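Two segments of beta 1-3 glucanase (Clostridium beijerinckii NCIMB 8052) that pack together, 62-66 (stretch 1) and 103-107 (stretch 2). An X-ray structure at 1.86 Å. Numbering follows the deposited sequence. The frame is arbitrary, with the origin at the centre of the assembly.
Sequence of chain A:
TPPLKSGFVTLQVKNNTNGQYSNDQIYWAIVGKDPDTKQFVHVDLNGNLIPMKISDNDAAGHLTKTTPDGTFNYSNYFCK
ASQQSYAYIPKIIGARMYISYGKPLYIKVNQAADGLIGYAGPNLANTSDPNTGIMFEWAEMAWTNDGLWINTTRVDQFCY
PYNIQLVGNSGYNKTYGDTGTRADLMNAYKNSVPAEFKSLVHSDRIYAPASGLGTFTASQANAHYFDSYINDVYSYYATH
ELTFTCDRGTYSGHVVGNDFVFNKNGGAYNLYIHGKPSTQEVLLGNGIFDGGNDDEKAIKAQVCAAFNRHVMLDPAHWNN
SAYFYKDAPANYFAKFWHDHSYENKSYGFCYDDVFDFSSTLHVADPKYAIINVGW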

ATOM      1  N   HIS A  62     -14.446 -15.520  19.412  1.00 40.22           N
ATOM      2  CA  HIS A  62     -14.454 -14.219  18.759  1.00 37.44           C
ATOM      3  C   HIS A  62     -13.906 -13.152  19.692  1.00 37.94           C
ATOM      4  O   HIS A  62     -13.706 -13.391  20.885  1.00 35.86           O
ATOM      5  CB  HIS A  62     -15.857 -13.822  18.304  1.00 35.11           C
ATOM      6  CG  HIS A  62     -16.817 -13.554  19.427  1.00 40.38           C
ATOM      7  ND1 HIS A  62     -16.739 -12.430  20.232  1.00 43.01           N
ATOM      8  CD2 HIS A  62     -17.905 -14.237  19.862  1.00 43.07           C
ATOM      9  CE1 HIS A  62     -17.706 -12.458  21.132  1.00 41.24           C
ATOM     10  NE2 HIS A  62     -18.437 -13.541  20.919  1.00 43.67           N
ATOM     11  N   LEU A  63     -13.660 -11.969  19.138  1.00 32.89           N
ATOM     12  CA  LEU A  63     -13.109 -10.873  19.905  1.00 30.54           C
ATOM     13  C   LEU A  63     -14.220  -9.909  20.277  1.00 29.07           C
ATOM     14  O   LEU A  63     -15.226  -9.815  19.584  1.00 31.82           O
ATOM     15  CB  LEU A  63     -12.011 -10.156  19.099  1.00 30.88           C
ATOM     16  CG  LEU A  63     -10.791 -10.995  18.704  1.00 26.85           C
ATOM     17  CD1 LEU A  63      -9.891 -10.250  17.686  1.00 25.48           C
ATOM     18  CD2 LEU A  63      -9.991 -11.376  19.939  1.00 28.68           C
ATOM     19  N   THR A  64     -14.030  -9.194  21.376  1.00 28.94           N
ATOM     20  CA  THR A  64     -14.973  -8.159  21.767  1.00 29.50           C
ATOM     21  C   THR A  64     -14.208  -6.916  22.198  1.00 30.01           C
ATOM     22  O   THR A  64     -13.150  -7.010  22.824  1.00 30.60           O
ATOM     23  CB  THR A  64     -15.890  -8.636  22.897  1.00 30.57           C
ATOM     24  OG1 THR A  64     -16.469  -9.892  22.528  1.00 38.09           O
ATOM     25  CG2 THR A  64     -17.006  -7.630  23.154  1.00 35.01           C
ATOM     26  N   LYS A  65     -14.732  -5.748  21.841  1.00 30.58           N
ATOM     27  CA  LYS A  65     -14.071  -4.491  22.181  1.00 31.41           C
ATOM     28  C   LYS A  65     -15.093  -3.398  22.466  1.00 30.76           C
ATOM     29  O   LYS A  65     -16.088  -3.264  21.746  1.00 31.18           O
ATOM     30  CB  LYS A  65     -13.129  -4.065  21.048  1.00 32.59           C
ATOM     31  CG  LYS A  65     -12.483  -2.695  21.224  1.00 30.45           C
ATOM     32  CD  LYS A  65     -11.371  -2.707  22.257  1.00 30.81           C
ATOM     33  CE  LYS A  65     -10.658  -1.347  22.297  1.00 33.08           C
ATOM     34  NZ  LYS A  65      -9.827  -1.173  23.539  1.00 33.34           N
ATOM     35  N   THR A  66     -14.856  -2.630  23.526  1.00 29.79           N
ATOM     36  CA  THR A  66     -15.671  -1.452  23.811  1.00 29.65           C
ATOM     37  C   THR A  66     -14.968  -0.181  23.355  1.00 29.13           C
ATOM     38  O   THR A  66     -13.891   0.146  23.857  1.00 30.85           O
ATOM     39  CB  THR A  66     -15.989  -1.333  25.306  1.00 28.98           C
ATOM     40  OG1 THR A  66     -16.696  -2.506  25.736  1.00 30.53           O
ATOM     41  CG2 THR A  66     -16.827  -0.077  25.572  1.00 28.97           C
ATOM     42  N   LYS A 103      -1.572  -7.921  20.501  1.00 24.54           N
ATOM     43  CA  LYS A 103      -2.922  -8.457  20.411  1.00 23.10           C
ATOM     44  C   LYS A 103      -3.319  -8.533  18.949  1.00 22.57           C
ATOM     45  O   LYS A 103      -2.721  -7.857  18.106  1.00 21.82           O
ATOM     46  CB  LYS A 103      -3.920  -7.596  21.200  1.00 24.90           C
ATOM     47  CG  LYS A 103      -3.865  -6.128  20.849  1.00 25.22           C
ATOM     48  CD  LYS A 103      -5.221  -5.450  21.047  1.00 30.49           C
ATOM     49  CE  LYS A 103      -5.592  -5.281  22.500  1.00 30.05           C
ATOM     50  NZ  LYS A 103      -6.954  -4.667  22.661  1.00 33.16           N
ATOM     51  N   PRO A 104      -4.306  -9.378  18.625  1.00 22.38           N
ATOM     52  CA  PRO A 104      -4.753  -9.433  17.237  1.00 21.40           C
ATOM     53  C   PRO A 104      -5.574  -8.204  16.878  1.00 21.17           C
ATOM     54  O   PRO A 104      -6.050  -7.487  17.758  1.00 20.01           O
ATOM     55  CB  PRO A 104      -5.615 -10.701  17.200  1.00 23.29           C
ATOM     56  CG  PRO A 104      -6.136 -10.806  18.589  1.00 22.76           C
ATOM     57  CD  PRO A 104      -5.002 -10.373  19.463  1.00 23.60           C
ATOM     58  N   LEU A 105      -5.749  -7.978  15.587  1.00 19.29           N
ATOM     59  CA  LEU A 105      -6.590  -6.886  15.117  1.00 18.52           C
ATOM     60  C   LEU A 105      -8.053  -7.268  15.267  1.00 24.80           C
ATOM     61  O   LEU A 105      -8.391  -8.458  15.343  1.00 22.11           O
ATOM     62  CB  LEU A 105      -6.263  -6.549  13.661  1.00 22.79           C
ATOM     63  CG  LEU A 105      -4.829  -6.056  13.445  1.00 17.80           C
ATOM     64  CD1 LEU A 105      -4.583  -5.736  11.989  1.00 17.10           C
ATOM     65  CD2 LEU A 105      -4.631  -4.819  14.300  1.00 19.34           C
ATOM     66  N   TYR A 106      -8.913  -6.260  15.344  1.00 19.91           N
ATOM     67  CA  TYR A 106     -10.357  -6.480  15.363  1.00 23.99           C
ATOM     68  C   TYR A 106     -10.947  -6.267  13.971  1.00 26.20           C
ATOM     69  O   TYR A 106     -11.140  -5.124  13.540  1.00 22.50           O
ATOM     70  CB  TYR A 106     -11.041  -5.540  16.347  1.00 22.49           C
ATOM     71  CG  TYR A 106     -10.577  -5.645  17.773  1.00 25.63           C
ATOM     72  CD1 TYR A 106     -11.131  -6.578  18.647  1.00 24.27           C
ATOM     73  CD2 TYR A 106      -9.605  -4.787  18.264  1.00 24.79           C
ATOM     74  CE1 TYR A 106     -10.713  -6.667  19.959  1.00 26.30           C
ATOM     75  CE2 TYR A 106      -9.178  -4.865  19.577  1.00 24.08           C
ATOM     76  CZ  TYR A 106      -9.741  -5.802  20.424  1.00 31.04           C
ATOM     77  OH  TYR A 106      -9.313  -5.870  21.728  1.00 30.49           O
ATOM     78  N   ILE A 107     -11.225  -7.364  13.271  1.00 22.42           N
ATOM     79  CA  ILE A 107     -11.763  -7.294  11.920  1.00 24.76           C
ATOM     80  C   ILE A 107     -13.256  -7.637  11.898  1.00 22.59           C
ATOM     81  O   ILE A 107     -13.645  -8.757  12.238  1.00 24.34           O
ATOM     82  CB  ILE A 107     -10.993  -8.246  10.974  1.00 23.33           C
ATOM     83  CG1 ILE A 107      -9.534  -7.777  10.831  1.00 23.57           C
ATOM     84  CG2 ILE A 107     -11.695  -8.348   9.639  1.00 25.49           C
ATOM     85  CD1 ILE A 107      -8.663  -8.700   9.993  1.00 24.80           C
TER
HETATM   86  O   HOH W   1      -9.876  -7.946  23.297  1.00 39.30           O
HETATM   87  O   HOH W   2      -6.786  -1.957  22.061  1.00 31.59           O
HETATM   88  O   HOH W   3      -8.864  -3.646  24.644  1.00 41.77           O

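No hydrogen bond passes directly between the two stretches; what joins them is apolar packing, one CH-pi contact and a set of bridging waters. The contact is small, burying 280 Å² summed over both sides, and it centres on Leu63 and Tyr106, whose CA atoms lie 6.9 Å apart. These two residues have the largest areas covered by the opposing stretch, 90 Å² for Tyr106 and 81 Å² for Leu63. Residues 63-66 form a strand, whereas 103-107 adopt no regular helix or strand.

The apolar packing begins with Leu63. Its CA-to-CB bond points toward the other stretch, and with chi1 at -61° (m) and chi2 at 169° (t) its branched end reaches Pro104 and Leu105. Leu63 CD1 lies 3.9 Å from Pro104 CG, a van der Waals contact between a methyl group and the proline ring, and 3.3 Å from Leu105 O, a close approach to a backbone carbonyl. Leu105 therefore takes part through its main chain, its own CA-to-CB bond pointing away. Nearer the backbone, Leu63 CB is 3.7 Å from Tyr106 CD1. A leucine suits this position because it offers aliphatic surface to a proline and an aromatic ring at once.

The CH-pi contact depends on how Tyr106 is placed. Its CA-to-CB bond points sideways, but the end of the side chain comes nearer to stretch 1; chi1 is -59° (m) and chi2 is -86°. Lys65 CB lies over one face of the ring, 3.9 Å from the centroid of the Tyr106 ring and 19° off the ring normal, with 3.7 Å between Lys65 CB and Tyr106 CE1. The small offset places this methylene almost directly above the ring. Alternation along the strand fits the arrangement: the CA-to-CB bonds of Leu63 and Lys65 point toward stretch 2, while that of Thr64 points away. Thr64 meets the ring through its backbone instead, with Thr64 O 3.8 Å from Tyr106 CE1.

Polar links between the stretches run through water. Water 1 is 2.7 Å from Tyr106 OH and donates a weak hydrogen bond to Thr64 O at 3.4 Å, joining the tyrosine hydroxyl to the strand backbone. Water 3 accepts from both lysines, at 2.9 Å from Lys65 NZ and 2.9 Å from Lys103 NZ. Water 2 accepts from Lys103 NZ at 2.8 Å and only weakly from Lys65 NZ at 3.5 Å. Two like-charged ammonium groups can thus share water oxygens without touching each other. Lysine serves both needs at position 65, its CB covering the ring while its long chain carries NZ to solvent.

Hydrogen bonds within each stretch complete the picture. Lys103 NZ donates to Tyr106 OH at 2.8 Å, tying the hydroxyl to a lysine of the same stretch. In stretch 1, His62 ND1 donates to Leu63 O at 3.1 Å with an angle of 158°, although His62 makes no contact with stretch 2.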